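PDB 3K8G: outer membrane protein TP0453 from Treponema pallidum, which alters membrane permeability at acidic pH and might be involved in ligand transport at the outer membrane. Local coordinates for residues A[9-23]-A[136-150]. Sequence-based numbering, arbitrary orientation.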
ATOM      1  N   VAL A   9      10.846   5.261  15.191  1.00 35.30           N
ATOM      2  CA  VAL A   9      10.880   4.694  13.845  1.00 30.01           C
ATOM      3  C   VAL A   9       9.699   5.270  13.044  1.00 26.70           C
ATOM      4  O   VAL A   9       8.561   5.086  13.445  1.00 26.07           O
ATOM      5  CB  VAL A   9      10.768   3.126  13.884  1.00 30.42           C
ATOM      6  CG1 VAL A   9      10.567   2.547  12.486  1.00 28.41           C
ATOM      7  CG2 VAL A   9      11.982   2.489  14.544  1.00 30.24           C
ATOM      8  N   ASP A  10       9.965   5.948  11.924  1.00 24.25           N
ATOM      9  CA  ASP A  10       8.889   6.359  10.993  1.00 23.36           C
ATOM     10  C   ASP A  10       8.776   5.291   9.914  1.00 19.02           C
ATOM     11  O   ASP A  10       9.712   5.091   9.119  1.00 16.96           O
ATOM     12  CB  ASP A  10       9.120   7.749  10.345  1.00 25.23           C
ATOM     13  CG  ASP A  10       7.855   8.284   9.568  1.00 26.71           C
ATOM     14  OD1 ASP A  10       6.962   7.484   9.128  1.00 25.07           O
ATOM     15  OD2 ASP A  10       7.750   9.530   9.383  1.00 26.90           O
ATOM     16  N   PRO A  11       7.640   4.572   9.890  1.00 16.80           N
ATOM     17  CA  PRO A  11       7.562   3.482   8.915  1.00 15.04           C
ATOM     18  C   PRO A  11       7.712   3.926   7.465  1.00 12.95           C
ATOM     19  O   PRO A  11       8.176   3.127   6.631  1.00  9.96           O
ATOM     20  CB  PRO A  11       6.146   2.900   9.153  1.00 15.84           C
ATOM     21  CG  PRO A  11       5.902   3.175  10.630  1.00 17.69           C
ATOM     22  CD  PRO A  11       6.463   4.600  10.780  1.00 17.51           C
ATOM     23  N   LEU A  12       7.291   5.151   7.130  1.00 10.50           N
ATOM     24  CA  LEU A  12       7.444   5.638   5.732  1.00 10.58           C
ATOM     25  C   LEU A  12       8.923   5.803   5.344  1.00 11.15           C
ATOM     26  O   LEU A  12       9.281   5.556   4.209  1.00 10.16           O
ATOM     27  CB  LEU A  12       6.656   6.945   5.497  1.00 11.71           C
ATOM     28  CG  LEU A  12       5.115   6.694   5.582  1.00 16.39           C
ATOM     29  CD1 LEU A  12       4.320   8.002   5.633  1.00 18.47           C
ATOM     30  CD2 LEU A  12       4.620   5.773   4.464  1.00 15.15           C
ATOM     31  N   GLY A  13       9.762   6.187   6.304  1.00  9.36           N
ATOM     32  CA  GLY A  13      11.216   6.283   6.050  1.00 10.46           C
ATOM     33  C   GLY A  13      11.846   4.918   5.893  1.00  8.93           C
ATOM     34  O   GLY A  13      12.892   4.791   5.261  1.00 11.22           O
ATOM     35  N   VAL A  14      11.201   3.892   6.457  1.00 10.11           N
ATOM     36  CA  VAL A  14      11.714   2.512   6.339  1.00 11.21           C
ATOM     37  C   VAL A  14      11.367   1.855   4.999  1.00 10.46           C
ATOM     38  O   VAL A  14      12.216   1.196   4.386  1.00 11.00           O
ATOM     39  CB  VAL A  14      11.227   1.582   7.498  1.00 12.19           C
ATOM     40  CG1 VAL A  14      11.755   0.121   7.287  1.00 10.08           C
ATOM     41  CG2 VAL A  14      11.621   2.121   8.877  1.00 10.68           C
ATOM     42  N   VAL A  15      10.132   2.013   4.518  1.00 11.37           N
ATOM     43  CA  VAL A  15       9.791   1.442   3.198  1.00 11.06           C
ATOM     44  C   VAL A  15      10.562   2.166   2.064  1.00 12.46           C
ATOM     45  O   VAL A  15      10.826   1.586   1.015  1.00 12.55           O
ATOM     46  CB  VAL A  15       8.258   1.365   2.921  1.00 10.41           C
ATOM     47  CG1 VAL A  15       7.584   0.499   4.035  1.00 11.77           C
ATOM     48  CG2 VAL A  15       7.611   2.776   2.875  1.00 10.89           C
ATOM     49  N   GLY A  16      10.907   3.426   2.281  1.00 12.83           N
ATOM     50  CA  GLY A  16      11.855   4.114   1.405  1.00 10.62           C
ATOM     51  C   GLY A  16      11.274   5.193   0.534  1.00 11.45           C
ATOM     52  O   GLY A  16      10.092   5.189   0.217  1.00 11.03           O
ATOM     53  N   SER A  17      12.153   6.105   0.124  1.00  9.89           N
ATOM     54  CA  SER A  17      11.905   7.145  -0.869  1.00 10.84           C
ATOM     55  C   SER A  17      11.889   6.647  -2.308  1.00 10.31           C
ATOM     56  O   SER A  17      12.533   5.679  -2.626  1.00 12.34           O
ATOM     57  CB  SER A  17      13.088   8.164  -0.795  1.00 12.95           C
ATOM     58  OG  SER A  17      12.830   8.975   0.295  1.00 19.96           O
ATOM     59  N   GLY A  18      11.247   7.425  -3.174  1.00 11.68           N
ATOM     60  CA  GLY A  18      11.289   7.232  -4.619  1.00 14.58           C
ATOM     61  C   GLY A  18      10.292   6.206  -5.146  1.00 14.49           C
ATOM     62  O   GLY A  18      10.446   5.734  -6.269  1.00 12.02           O
ATOM     63  N   ALA A  19       9.278   5.848  -4.352  1.00  9.39           N
ATOM     64  CA  ALA A  19       8.349   4.808  -4.777  1.00 13.78           C
ATOM     65  C   ALA A  19       7.340   5.396  -5.827  1.00 12.29           C
ATOM     66  O   ALA A  19       7.043   6.597  -5.818  1.00 11.84           O
ATOM     67  CB  ALA A  19       7.563   4.223  -3.527  1.00 10.63           C
ATOM     68  N   ASP A  20       6.783   4.547  -6.663  1.00 11.25           N
ATOM     69  CA  ASP A  20       5.701   4.970  -7.564  1.00 11.11           C
ATOM     70  C   ASP A  20       4.337   5.052  -6.878  1.00 10.46           C
ATOM     71  O   ASP A  20       3.475   5.848  -7.300  1.00 10.35           O
ATOM     72  CB  ASP A  20       5.650   4.003  -8.711  1.00 11.64           C
ATOM     73  CG  ASP A  20       6.939   4.011  -9.485  1.00 16.74           C
ATOM     74  OD1 ASP A  20       7.050   4.892 -10.325  1.00 15.19           O
ATOM     75  OD2 ASP A  20       7.864   3.214  -9.206  1.00 16.49           O
ATOM     76  N   VAL A  21       4.116   4.194  -5.864  1.00  8.02           N
ATOM     77  CA  VAL A  21       2.838   4.187  -5.088  1.00 10.80           C
ATOM     78  C   VAL A  21       3.157   4.018  -3.608  1.00 11.63           C
ATOM     79  O   VAL A  21       4.006   3.189  -3.274  1.00 10.01           O
ATOM     80  CB  VAL A  21       1.888   3.016  -5.489  1.00 10.49           C
ATOM     81  CG1 VAL A  21       0.589   3.031  -4.660  1.00  9.80           C
ATOM     82  CG2 VAL A  21       1.572   3.051  -7.004  1.00  8.68           C
ATOM     83  N   TYR A  22       2.532   4.843  -2.745  1.00  6.32           N
ATOM     84  CA  TYR A  22       2.628   4.644  -1.310  1.00  7.12           C
ATOM     85  C   TYR A  22       1.251   4.207  -0.848  1.00  6.92           C
ATOM     86  O   TYR A  22       0.243   4.695  -1.381  1.00  7.58           O
ATOM     87  CB  TYR A  22       3.054   5.939  -0.574  1.00  7.27           C
ATOM     88  CG  TYR A  22       4.536   6.181  -0.758  1.00  8.60           C
ATOM     89  CD1 TYR A  22       5.487   5.517   0.051  1.00  7.56           C
ATOM     90  CD2 TYR A  22       4.985   7.043  -1.769  1.00  8.83           C
ATOM     91  CE1 TYR A  22       6.881   5.742  -0.146  1.00 10.10           C
ATOM     92  CE2 TYR A  22       6.402   7.246  -1.986  1.00 11.01           C
ATOM     93  CZ  TYR A  22       7.301   6.604  -1.168  1.00 11.57           C
ATOM     94  OH  TYR A  22       8.638   6.768  -1.419  1.00  9.90           O
ATOM     95  N   LEU A  23       1.218   3.309   0.146  1.00  8.72           N
ATOM     96  CA  LEU A  23      -0.040   2.732   0.620  1.00  9.73           C
ATOM     97  C   LEU A  23      -0.067   2.708   2.140  1.00 10.04           C
ATOM     98  O   LEU A  23       0.949   2.513   2.797  1.00  8.66           O
ATOM     99  CB  LEU A  23      -0.212   1.284   0.118  1.00 12.02           C
ATOM    100  CG  LEU A  23      -0.050   1.028  -1.383  1.00 15.36           C
ATOM    101  CD1 LEU A  23       1.464   0.772  -1.722  1.00 15.06           C
ATOM    102  CD2 LEU A  23      -0.913  -0.197  -1.805  1.00 17.20           C
ATOM    103  N   ARG A 136      17.444   1.313   7.309  1.00  8.79           N
ATOM    104  CA  ARG A 136      16.603   2.502   7.403  1.00 10.58           C
ATOM    105  C   ARG A 136      15.865   2.598   8.754  1.00 10.48           C
ATOM    106  O   ARG A 136      15.222   3.602   9.045  1.00 11.43           O
ATOM    107  CB  ARG A 136      15.672   2.625   6.189  1.00  9.36           C
ATOM    108  CG  ARG A 136      16.489   2.871   4.859  1.00 11.24           C
ATOM    109  CD  ARG A 136      15.595   3.370   3.669  1.00  6.56           C
ATOM    110  NE  ARG A 136      14.637   2.335   3.314  1.00 13.24           N
ATOM    111  CZ  ARG A 136      14.859   1.403   2.374  1.00 13.08           C
ATOM    112  NH1 ARG A 136      16.010   1.428   1.695  1.00 11.40           N
ATOM    113  NH2 ARG A 136      13.915   0.479   2.105  1.00  5.47           N
ATOM    114  N   LEU A 137      15.955   1.551   9.560  1.00 14.52           N
ATOM    115  CA  LEU A 137      15.561   1.643  10.982  1.00 15.61           C
ATOM    116  C   LEU A 137      16.454   2.592  11.751  1.00 17.56           C
ATOM    117  O   LEU A 137      15.998   3.193  12.752  1.00 20.02           O
ATOM    118  CB  LEU A 137      15.559   0.251  11.662  1.00 14.73           C
ATOM    119  CG  LEU A 137      14.532  -0.773  11.137  1.00 15.59           C
ATOM    120  CD1 LEU A 137      14.841  -2.150  11.721  1.00 18.05           C
ATOM    121  CD2 LEU A 137      13.088  -0.372  11.450  1.00 17.96           C
ATOM    122  N   VAL A 138      17.701   2.740  11.291  1.00 15.47           N
ATOM    123  CA  VAL A 138      18.734   3.570  11.930  1.00 18.70           C
ATOM    124  C   VAL A 138      18.834   4.885  11.189  1.00 17.68           C
ATOM    125  O   VAL A 138      18.918   5.948  11.807  1.00 17.73           O
ATOM    126  CB  VAL A 138      20.160   2.872  11.870  1.00 18.12           C
ATOM    127  CG1 VAL A 138      21.286   3.796  12.426  1.00 20.47           C
ATOM    128  CG2 VAL A 138      20.143   1.545  12.592  1.00 21.66           C
ATOM    129  N   ASN A 139      18.835   4.818   9.852  1.00 16.76           N
ATOM    130  CA  ASN A 139      18.929   6.016   9.021  1.00 15.01           C
ATOM    131  C   ASN A 139      17.788   6.086   7.993  1.00 14.35           C
ATOM    132  O   ASN A 139      17.962   5.636   6.849  1.00 12.69           O
ATOM    133  CB  ASN A 139      20.306   6.070   8.299  1.00 18.18           C
ATOM    134  CG  ASN A 139      21.505   6.195   9.279  1.00 19.89           C
ATOM    135  OD1 ASN A 139      22.359   5.331   9.309  1.00 20.09           O
ATOM    136  ND2 ASN A 139      21.545   7.265  10.077  1.00 18.01           N
ATOM    137  N   PRO A 140      16.611   6.632   8.374  1.00 11.14           N
ATOM    138  CA  PRO A 140      15.463   6.478   7.471  1.00 10.55           C
ATOM    139  C   PRO A 140      15.541   7.388   6.240  1.00 11.76           C
ATOM    140  O   PRO A 140      16.209   8.435   6.274  1.00  9.00           O
ATOM    141  CB  PRO A 140      14.266   6.899   8.344  1.00 10.77           C
ATOM    142  CG  PRO A 140      14.886   7.911   9.351  1.00 10.94           C
ATOM    143  CD  PRO A 140      16.203   7.194   9.685  1.00 14.59           C
ATOM    144  N   ASP A 141      14.859   6.990   5.165  1.00  9.18           N
ATOM    145  CA  ASP A 141      14.654   7.882   4.032  1.00  9.19           C
ATOM    146  C   ASP A 141      13.621   8.950   4.435  1.00  9.02           C
ATOM    147  O   ASP A 141      13.015   8.865   5.499  1.00  9.38           O
ATOM    148  CB  ASP A 141      14.105   7.088   2.843  1.00  7.99           C
ATOM    149  CG  ASP A 141      15.200   6.388   2.029  1.00 15.84           C
ATOM    150  OD1 ASP A 141      16.389   6.582   2.358  1.00 16.78           O
ATOM    151  OD2 ASP A 141      14.843   5.643   1.069  1.00 11.76           O
ATOM    152  N   ARG A 142      13.422   9.931   3.569  1.00  8.98           N
ATOM    153  CA  ARG A 142      12.539  11.065   3.850  1.00 10.94           C
ATOM    154  C   ARG A 142      11.593  11.315   2.664  1.00 10.46           C
ATOM    155  O   ARG A 142      11.679  12.361   1.998  1.00 11.61           O
ATOM    156  CB  ARG A 142      13.418  12.297   4.206  1.00 15.13           C
ATOM    157  CG  ARG A 142      14.577  11.887   5.234  1.00 15.52           C
ATOM    158  CD  ARG A 142      15.697  12.921   5.451  1.00 24.98           C
ATOM    159  NE  ARG A 142      15.109  14.111   6.041  1.00 33.34           N
ATOM    160  CZ  ARG A 142      14.628  14.173   7.285  1.00 37.35           C
ATOM    161  NH1 ARG A 142      14.749  13.117   8.107  1.00 31.48           N
ATOM    162  NH2 ARG A 142      14.038  15.304   7.708  1.00 32.02           N
ATOM    163  N   PRO A 143      10.679  10.351   2.374  1.00 10.08           N
ATOM    164  CA  PRO A 143       9.708  10.573   1.294  1.00 10.34           C
ATOM    165  C   PRO A 143       8.769  11.761   1.625  1.00 14.08           C
ATOM    166  O   PRO A 143       8.564  12.080   2.807  1.00 11.50           O
ATOM    167  CB  PRO A 143       8.889   9.274   1.277  1.00 11.26           C
ATOM    168  CG  PRO A 143       9.058   8.692   2.605  1.00  8.63           C
ATOM    169  CD  PRO A 143      10.460   9.050   3.049  1.00  8.50           C
ATOM    170  N   GLN A 144       8.247  12.402   0.583  1.00 13.69           N
ATOM    171  CA  GLN A 144       7.278  13.486   0.705  1.00 17.19           C
ATOM    172  C   GLN A 144       5.882  12.978   0.390  1.00 15.20           C
ATOM    173  O   GLN A 144       5.661  12.355  -0.649  1.00 14.37           O
ATOM    174  CB  GLN A 144       7.624  14.612  -0.261  1.00 18.65           C
ATOM    175  CG  GLN A 144       9.014  15.219  -0.063  1.00 26.80           C
ATOM    176  CD  GLN A 144       9.440  15.996  -1.307  1.00 40.72           C
ATOM    177  OE1 GLN A 144       9.520  15.430  -2.398  1.00 49.05           O
ATOM    178  NE2 GLN A 144       9.695  17.287  -1.155  1.00 44.06           N
ATOM    179  N   LEU A 145       4.950  13.176   1.316  1.00 11.70           N
ATOM    180  CA  LEU A 145       3.615  12.636   1.168  1.00 12.12           C
ATOM    181  C   LEU A 145       2.595  13.741   1.402  1.00 10.82           C
ATOM    182  O   LEU A 145       2.877  14.680   2.136  1.00 10.07           O
ATOM    183  CB  LEU A 145       3.343  11.511   2.191  1.00 10.73           C
ATOM    184  CG  LEU A 145       3.802  10.050   1.952  1.00 21.00           C
ATOM    185  CD1 LEU A 145       3.306   9.509   0.566  1.00 20.15           C
ATOM    186  CD2 LEU A 145       5.282   9.927   2.068  1.00 13.84           C
ATOM    187  N   PRO A 146       1.384  13.606   0.810  1.00 12.41           N
ATOM    188  CA  PRO A 146       0.433  14.712   0.977  1.00 12.84           C
ATOM    189  C   PRO A 146      -0.150  14.751   2.399  1.00 10.86           C
ATOM    190  O   PRO A 146      -0.083  13.766   3.104  1.00  9.71           O
ATOM    191  CB  PRO A 146      -0.668  14.430  -0.047  1.00 13.80           C
ATOM    192  CG  PRO A 146      -0.532  13.027  -0.445  1.00 17.61           C
ATOM    193  CD  PRO A 146       0.917  12.578  -0.155  1.00 10.94           C
ATOM    194  N   PRO A 147      -0.700  15.907   2.813  1.00 12.17           N
ATOM    195  CA  PRO A 147      -1.110  16.048   4.207  1.00 11.84           C
ATOM    196  C   PRO A 147      -2.119  15.032   4.734  1.00 11.01           C
ATOM    197  O   PRO A 147      -1.963  14.582   5.860  1.00  9.09           O
ATOM    198  CB  PRO A 147      -1.682  17.462   4.277  1.00 11.82           C
ATOM    199  CG  PRO A 147      -1.078  18.174   3.121  1.00 16.19           C
ATOM    200  CD  PRO A 147      -0.904  17.149   2.042  1.00 10.22           C
ATOM    201  N   ARG A 148      -3.156  14.675   3.968  1.00  8.95           N
ATOM    202  CA  ARG A 148      -4.138  13.706   4.506  1.00  9.67           C
ATOM    203  C   ARG A 148      -3.540  12.299   4.596  1.00  9.06           C
ATOM    204  O   ARG A 148      -3.853  11.522   5.493  1.00 10.10           O
ATOM    205  CB  ARG A 148      -5.444  13.684   3.663  1.00  9.27           C
ATOM    206  CG  ARG A 148      -6.440  12.682   4.189  1.00 18.02           C
ATOM    207  CD  ARG A 148      -7.800  12.762   3.492  1.00 18.79           C
ATOM    208  NE  ARG A 148      -8.700  11.809   4.113  1.00 17.37           N
ATOM    209  CZ  ARG A 148      -9.931  11.579   3.666  1.00 20.30           C
ATOM    210  NH1 ARG A 148     -10.379  12.236   2.603  1.00 20.73           N
ATOM    211  NH2 ARG A 148     -10.684  10.683   4.266  1.00 22.17           N
ATOM    212  N   PHE A 149      -2.676  11.967   3.652  1.00 10.62           N
ATOM    213  CA  PHE A 149      -1.989  10.669   3.735  1.00  9.16           C
ATOM    214  C   PHE A 149      -1.161  10.609   5.052  1.00  8.21           C
ATOM    215  O   PHE A 149      -1.250   9.634   5.842  1.00 10.34           O
ATOM    216  CB  PHE A 149      -1.107  10.473   2.497  1.00  8.14           C
ATOM    217  CG  PHE A 149      -0.474   9.094   2.423  1.00  9.16           C
ATOM    218  CD1 PHE A 149      -0.990   8.141   1.543  1.00  8.73           C
ATOM    219  CD2 PHE A 149       0.618   8.772   3.241  1.00  8.41           C
ATOM    220  CE1 PHE A 149      -0.400   6.859   1.450  1.00  8.34           C
ATOM    221  CE2 PHE A 149       1.203   7.495   3.196  1.00 11.02           C
ATOM    222  CZ  PHE A 149       0.691   6.530   2.292  1.00  9.95           C
ATOM    223  N   GLU A 150      -0.371  11.648   5.293  1.00  8.83           N
ATOM    224  CA  GLU A 150       0.392  11.772   6.573  1.00 10.20           C
ATOM    225  C   GLU A 150      -0.525  11.643   7.797  1.00 13.77           C
ATOM    226  O   GLU A 150      -0.206  10.909   8.746  1.00 12.44           O
ATOM    227  CB  GLU A 150       1.115  13.127   6.674  1.00  9.55           C
ATOM    228  CG  GLU A 150       2.248  13.318   5.666  1.00  9.63           C
ATOM    229  CD  GLU A 150       3.548  12.503   5.962  1.00 14.28           C
ATOM    230  OE1 GLU A 150       4.533  12.734   5.236  1.00 11.03           O
ATOM    231  OE2 GLU A 150       3.616  11.689   6.911  1.00 10.72           O
TER
HETATM  232  O   HOH W   1      15.110  10.138   1.194  1.00 20.65           O
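An arginine clamp on the last turn of the short, predicted amphipathic helix 11-15 joins it to the 136-150 segment, on the U-shaped beta-half-barrel of this lipoprotein. R136 takes V14 O side-on with two nitrogens, NE and NH2, each 2.9 Å from that oxygen; both come from the same face of the carbonyl, and the oxygen lies only 9° out of the guanidinium plane. The bend at chi3 (-64°) turns the group back to this helix end, with G16 CA over one of its faces. R136 NH2 also forms a salt bridge with E128, which is consistent with the guanidinium being held in this orientation.

Beside this clamp, D141 holds both the helix and the loop after it: its N donates to G13 O (3.0 Å), and S17 N meets the anti side of its OD2 at 2.9 Å in a nearly straight bond (166°). A water bridges S17 OG and R142 N.

Further along, apolar packing takes over. P143 sets CG against L12 CB (4.1 Å) and CB against Y22 CZ (4.0 Å); the Y22 hydroxyl donates to G16 O and accepts from A19 N, fixing the ring across the turn between helix 11-15 and strand 21-26. L145 CD1 sits 3.8 Å from Y22 CB and also lies over one face of the F149 ring. The F149 side chain leaves helix 147-153 toward segment 9-23, with its CZ 3.8 Å from Y22 CB, and L12 CD1 meets the ring edge in plane, 4.0 Å from CE2.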